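Long-range contacts in galactose-binding lectin (Enterobacter cloacae subsp. cloacae, PDB 6YF6), which binds sugars at a calcium site, here an alpha-L-fucoside derivative, through the lectin domain that forms the C-terminal part of a longer protein: residues 84-89 with 106-111; 70-75 with 135-140. One frame throughout, in Å; residues are numbered along the deposited sequence.

How the interactions relate
Interactions 1 and 2 lie about 12 Å apart, centre to centre, in one beta sandwich. Interaction 2 joins neighbouring strands within a sheet, 65-74 and 135-143. Interaction 1 crosses from that sheet, through its outermost strand 106-113, to strand 83-88 in the other. Strands 106-113 and 65-74 are neighbours, with Leu108 O 2.8 Å from Val70 N, and Leu86 and Val84 pack on Val70 and Ile72 respectively, so both contacts feed the same core. Along the chain the order is 70-75, 84-89, 106-111, 135-140, with interaction 1 nested inside the loop closed by interaction 2. The calcium and the fucoside lie beyond the Val84 and Ile75/Phe135 ends, so the sandwich core lies beneath the sugar-binding end.

Interaction 1 (84-89 with 106-111); sequences VSLRAD and VTLSGK
Leu86 carries CG anti to its own carbonyl carbon (chi1 -52°), whereas Leu108 carries CG anti to its backbone N (chi1 170°); in these settings the two leucines reach toward each other tip to tip. Their CD2 methyls come to 3.5 Å, tighter than usual for carbons, and Leu86 CG lies 3.7 Å from Leu108 CG. The other branch of Leu86 runs onto bare backbone: CD1 is 3.5 Å from Gly110 N and 3.6 Å from Ser109 C. Gly110 suits this place because, with no side chain, it leaves its main chain open to the leucine methyl. Val84 crosses Leu108 at about a right angle, its CG1 3.9 Å from Leu108 CD2, while Leu108 CD1 rests 3.7 Å from Val84 O. Branched aliphatic groups fit here because the contact is buried and held by apolar packing between the two strands. Ser85 points away from it, and its OG is hydrogen-bonded to His126. Trp68 and Val70 of strand 65-74 and Ile93 of strand 91-98 also touch Leu86. The two strands run roughly the same way, 28° apart and 7.2 Å between axes at closest approach, and belong to different sheets. Such face-to-face packing of aliphatic side chains between two four-stranded antiparallel sheets is typical of a beta sandwich, in keeping with this PA-IL family lectin domain.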
# COMPACT_ATOMS: atom_id res chain seq x y z
N VAL A 84 -15.34 -7.21 9.17
CA VAL A 84 -15.70 -6.33 8.06
C VAL A 84 -15.80 -7.13 6.77
O VAL A 84 -14.94 -7.98 6.49
CB VAL A 84 -14.67 -5.18 7.93
CG1 VAL A 84 -15.13 -4.17 6.89
CG2 VAL A 84 -14.45 -4.50 9.28
N SER A 85 -16.84 -6.86 5.99
CA SER A 85 -17.03 -7.49 4.69
C SER A 85 -17.32 -6.41 3.65
O SER A 85 -17.40 -5.22 3.96
CB SER A 85 -18.17 -8.52 4.73
OG SER A 85 -19.43 -7.91 4.99
N LEU A 86 -17.47 -6.84 2.39
CA LEU A 86 -17.77 -5.95 1.28
C LEU A 86 -19.10 -6.32 0.65
O LEU A 86 -19.44 -7.51 0.55
CB LEU A 86 -16.67 -6.01 0.22
CG LEU A 86 -15.24 -5.79 0.71
CD1 LEU A 86 -14.24 -6.09 -0.40
CD2 LEU A 86 -15.08 -4.37 1.22
N ARG A 87 -19.83 -5.31 0.20
CA ARG A 87 -21.14 -5.49 -0.41
C ARG A 87 -21.24 -4.66 -1.68
O ARG A 87 -20.74 -3.53 -1.72
CB ARG A 87 -22.25 -5.11 0.58
CG ARG A 87 -23.67 -5.34 0.09
CD ARG A 87 -24.67 -5.09 1.21
NE ARG A 87 -24.47 -6.00 2.33
CZ ARG A 87 -24.85 -5.76 3.58
NH1 ARG A 87 -25.46 -4.63 3.90
NH2 ARG A 87 -24.61 -6.67 4.53
N ALA A 88 -21.87 -5.21 -2.71
CA ALA A 88 -22.03 -4.52 -3.98
C ALA A 88 -23.41 -4.80 -4.54
O ALA A 88 -23.77 -5.95 -4.78
CB ALA A 88 -20.96 -4.95 -4.99
N ASP A 89 -24.18 -3.73 -4.76
CA ASP A 89 -25.55 -3.84 -5.27
C ASP A 89 -26.35 -4.81 -4.41
O ASP A 89 -27.12 -5.64 -4.91
CB ASP A 89 -25.55 -4.27 -6.74
CG ASP A 89 -25.03 -3.18 -7.65
OD1 ASP A 89 -25.18 -1.99 -7.30
OD2 ASP A 89 -24.45 -3.51 -8.72
N VAL A 106 -3.89 -5.40 6.20
CA VAL A 106 -4.27 -6.53 5.35
C VAL A 106 -5.21 -6.01 4.28
O VAL A 106 -5.70 -4.88 4.33
CB VAL A 106 -4.93 -7.67 6.15
CG1 VAL A 106 -4.01 -8.14 7.27
CG2 VAL A 106 -6.27 -7.22 6.70
N THR A 107 -5.47 -6.87 3.29
CA THR A 107 -6.33 -6.54 2.17
C THR A 107 -7.63 -7.32 2.29
O THR A 107 -7.62 -8.55 2.41
CB THR A 107 -5.64 -6.84 0.84
OG1 THR A 107 -4.45 -6.05 0.74
CG2 THR A 107 -6.56 -6.53 -0.33
N LEU A 108 -8.74 -6.60 2.27
CA LEU A 108 -10.07 -7.18 2.18
C LEU A 108 -10.51 -7.05 0.72
O LEU A 108 -10.53 -5.94 0.18
CB LEU A 108 -11.03 -6.46 3.12
CG LEU A 108 -12.53 -6.76 3.00
CD1 LEU A 108 -12.85 -8.19 3.40
CD2 LEU A 108 -13.29 -5.77 3.85
N SER A 109 -10.85 -8.18 0.10
CA SER A 109 -11.08 -8.25 -1.33
C SER A 109 -12.42 -8.90 -1.66
O SER A 109 -12.89 -9.80 -0.95
CB SER A 109 -9.97 -9.06 -2.04
OG SER A 109 -8.68 -8.67 -1.60
N GLY A 110 -13.02 -8.44 -2.75
CA GLY A 110 -14.17 -9.09 -3.33
C GLY A 110 -14.31 -8.66 -4.77
O GLY A 110 -13.80 -7.61 -5.17
N LYS A 111 -15.00 -9.48 -5.54
CA LYS A 111 -15.29 -9.19 -6.94
C LYS A 111 -16.80 -9.09 -7.13
O LYS A 111 -17.57 -9.79 -6.47
CB LYS A 111 -14.72 -10.26 -7.86
CG LYS A 111 -13.20 -10.31 -7.87
CD LYS A 111 -12.71 -11.42 -8.80
CE LYS A 111 -11.23 -11.32 -9.09
NZ LYS A 111 -10.91 -11.98 -10.39

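Interaction 2 (70-75 with 135-140); sequences VKIARI and FRIKEL. With PO4 (phosphate ion), chain F.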
# COMPACT_ATOMS: atom_id res chain seq x y z
N VAL A 70 -9.62 -3.28 -0.27
CA VAL A 70 -9.68 -2.32 0.83
C VAL A 70 -8.51 -2.63 1.75
O VAL A 70 -8.38 -3.75 2.24
CB VAL A 70 -11.00 -2.40 1.60
CG1 VAL A 70 -10.96 -1.48 2.83
CG2 VAL A 70 -12.17 -2.04 0.70
N LYS A 71 -7.64 -1.64 1.97
CA LYS A 71 -6.52 -1.80 2.88
C LYS A 71 -6.97 -1.37 4.27
O LYS A 71 -7.37 -0.22 4.46
CB LYS A 71 -5.31 -0.98 2.41
CG LYS A 71 -4.72 -1.50 1.10
CD LYS A 71 -3.37 -0.87 0.80
CE LYS A 71 -2.84 -1.29 -0.56
NZ LYS A 71 -1.76 -0.39 -1.05
N ILE A 72 -6.90 -2.29 5.22
CA ILE A 72 -7.58 -2.13 6.50
C ILE A 72 -6.73 -2.74 7.60
O ILE A 72 -5.98 -3.70 7.38
CB ILE A 72 -8.98 -2.78 6.46
CG1 ILE A 72 -9.75 -2.51 7.74
CG2 ILE A 72 -8.87 -4.29 6.21
CD1 ILE A 72 -11.23 -2.77 7.59
N ALA A 73 -6.84 -2.17 8.80
CA ALA A 73 -6.07 -2.65 9.94
C ALA A 73 -6.83 -2.40 11.23
O ALA A 73 -7.48 -1.37 11.40
CB ALA A 73 -4.70 -1.96 10.04
N ARG A 74 -6.74 -3.36 12.15
CA ARG A 74 -7.18 -3.12 13.51
C ARG A 74 -6.21 -2.16 14.19
O ARG A 74 -5.02 -2.12 13.87
CB ARG A 74 -7.27 -4.42 14.30
CG ARG A 74 -7.94 -4.25 15.65
CD ARG A 74 -7.81 -5.49 16.50
NE ARG A 74 -8.74 -5.47 17.62
CZ ARG A 74 -8.87 -6.46 18.50
NH1 ARG A 74 -8.13 -7.55 18.39
NH2 ARG A 74 -9.74 -6.35 19.50
N ILE A 75 -6.73 -1.37 15.13
CA ILE A 75 -5.90 -0.55 15.98
C ILE A 75 -6.24 -0.85 17.43
O ILE A 75 -7.30 -1.40 17.75
CB ILE A 75 -6.06 0.96 15.69
CG1 ILE A 75 -7.52 1.40 15.85
CG2 ILE A 75 -5.55 1.27 14.29
CD1 ILE A 75 -7.69 2.89 16.06
N PHE A 135 -10.59 0.36 14.23
CA PHE A 135 -9.83 0.01 13.04
C PHE A 135 -9.73 1.22 12.12
O PHE A 135 -10.37 2.25 12.34
CB PHE A 135 -10.46 -1.19 12.31
CG PHE A 135 -11.92 -1.00 11.98
CD1 PHE A 135 -12.90 -1.17 12.95
CD2 PHE A 135 -12.31 -0.68 10.69
CE1 PHE A 135 -14.24 -1.01 12.64
CE2 PHE A 135 -13.65 -0.52 10.37
CZ PHE A 135 -14.62 -0.68 11.35
N ARG A 136 -8.89 1.08 11.09
CA ARG A 136 -8.66 2.14 10.12
C ARG A 136 -8.71 1.56 8.71
O ARG A 136 -8.32 0.42 8.47
CB ARG A 136 -7.28 2.82 10.34
CG ARG A 136 -7.15 3.62 11.64
CD ARG A 136 -5.69 3.99 11.92
NE ARG A 136 -5.56 4.97 12.99
CZ ARG A 136 -4.41 5.28 13.60
NH1 ARG A 136 -3.28 4.68 13.25
NH2 ARG A 136 -4.40 6.19 14.56
N ILE A 137 -9.20 2.37 7.77
CA ILE A 137 -9.19 2.05 6.35
C ILE A 137 -8.41 3.15 5.63
O ILE A 137 -8.83 4.31 5.63
CB ILE A 137 -10.61 1.92 5.77
CG1 ILE A 137 -11.28 0.67 6.32
CG2 ILE A 137 -10.54 1.90 4.24
CD1 ILE A 137 -12.78 0.61 6.08
N LYS A 138 -7.30 2.77 5.00
CA LYS A 138 -6.45 3.75 4.34
C LYS A 138 -6.60 3.76 2.82
O LYS A 138 -6.12 4.71 2.18
CB LYS A 138 -4.97 3.50 4.69
CG LYS A 138 -4.37 2.22 4.13
CD LYS A 138 -2.92 2.06 4.59
CE LYS A 138 -2.31 0.75 4.11
NZ LYS A 138 -0.87 0.63 4.52
N GLU A 139 -7.25 2.77 2.23
CA GLU A 139 -7.38 2.75 0.78
C GLU A 139 -8.54 1.87 0.36
O GLU A 139 -8.76 0.80 0.93
CB GLU A 139 -6.08 2.25 0.13
CG GLU A 139 -6.16 2.09 -1.38
CD GLU A 139 -4.85 1.61 -1.98
OE1 GLU A 139 -4.86 0.56 -2.66
OE2 GLU A 139 -3.82 2.29 -1.76
N LEU A 140 -9.29 2.34 -0.63
CA LEU A 140 -10.31 1.55 -1.32
C LEU A 140 -10.04 1.67 -2.81
O LEU A 140 -9.96 2.78 -3.34
CB LEU A 140 -11.72 2.03 -0.98
CG LEU A 140 -12.06 2.21 0.50
CD1 LEU A 140 -11.94 3.67 0.88
CD2 LEU A 140 -13.45 1.67 0.83
P PO4 F . 0.64 2.70 2.05
O1 PO4 F . 0.96 2.52 3.51
O2 PO4 F . 0.49 4.17 1.73
O3 PO4 F . -0.66 2.00 1.72
O4 PO4 F . 1.74 2.10 1.22
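Lys71 O is approached by two groups from strand 135-140: Lys138 N donates a hydrogen bond of 3.0 Å, with a C=O...N angle of 160°, and Ile137 CA adds a CA-H...O contact at 3.5 Å. The donor is Lys138 rather than Glu139 because the register slips by one here: Lys71 pairs with Glu139 but Ile72 with Ile137, so Lys138 is the extra residue of a beta bulge. Beyond it the ladder is regular, and Arg136 N gives its hydrogen to Ala73 O at 2.8 Å. Lys138 sets CG between its backbone N and carbonyl carbon (chi1 68°), and its extended chain crosses that of Lys71 before NZ donates to phosphate O1 at 2.8 Å. That ion, probably from the crystallisation liquor, is also bound by Lys71 and Lys138 of the second subunit, and it may ease the repulsion among these lysines. Lys71 lies alongside Glu139, pointing the same way, in a long, weak salt bridge of 3.5 Å from NZ to OE2. These are central strands of one antiparallel sheet of the sandwich, which Leu140 continues into a strand of the second subunit. Val70, Ile72 and Ile137 turn to the core face, where Val70 CG1 meets Ile137 CG2 at 3.7 Å and Ile72 CD1 touches Phe135; Phe135 in turn stacks on Phe40. Arg136 turns to the other face, where the Ile75 side chain crosses its stem at about a right angle, Ile75 CG2 3.6 Å from Arg136 CD; the stem is long enough to cover the isoleucine and still let NE form a salt bridge with Glu39.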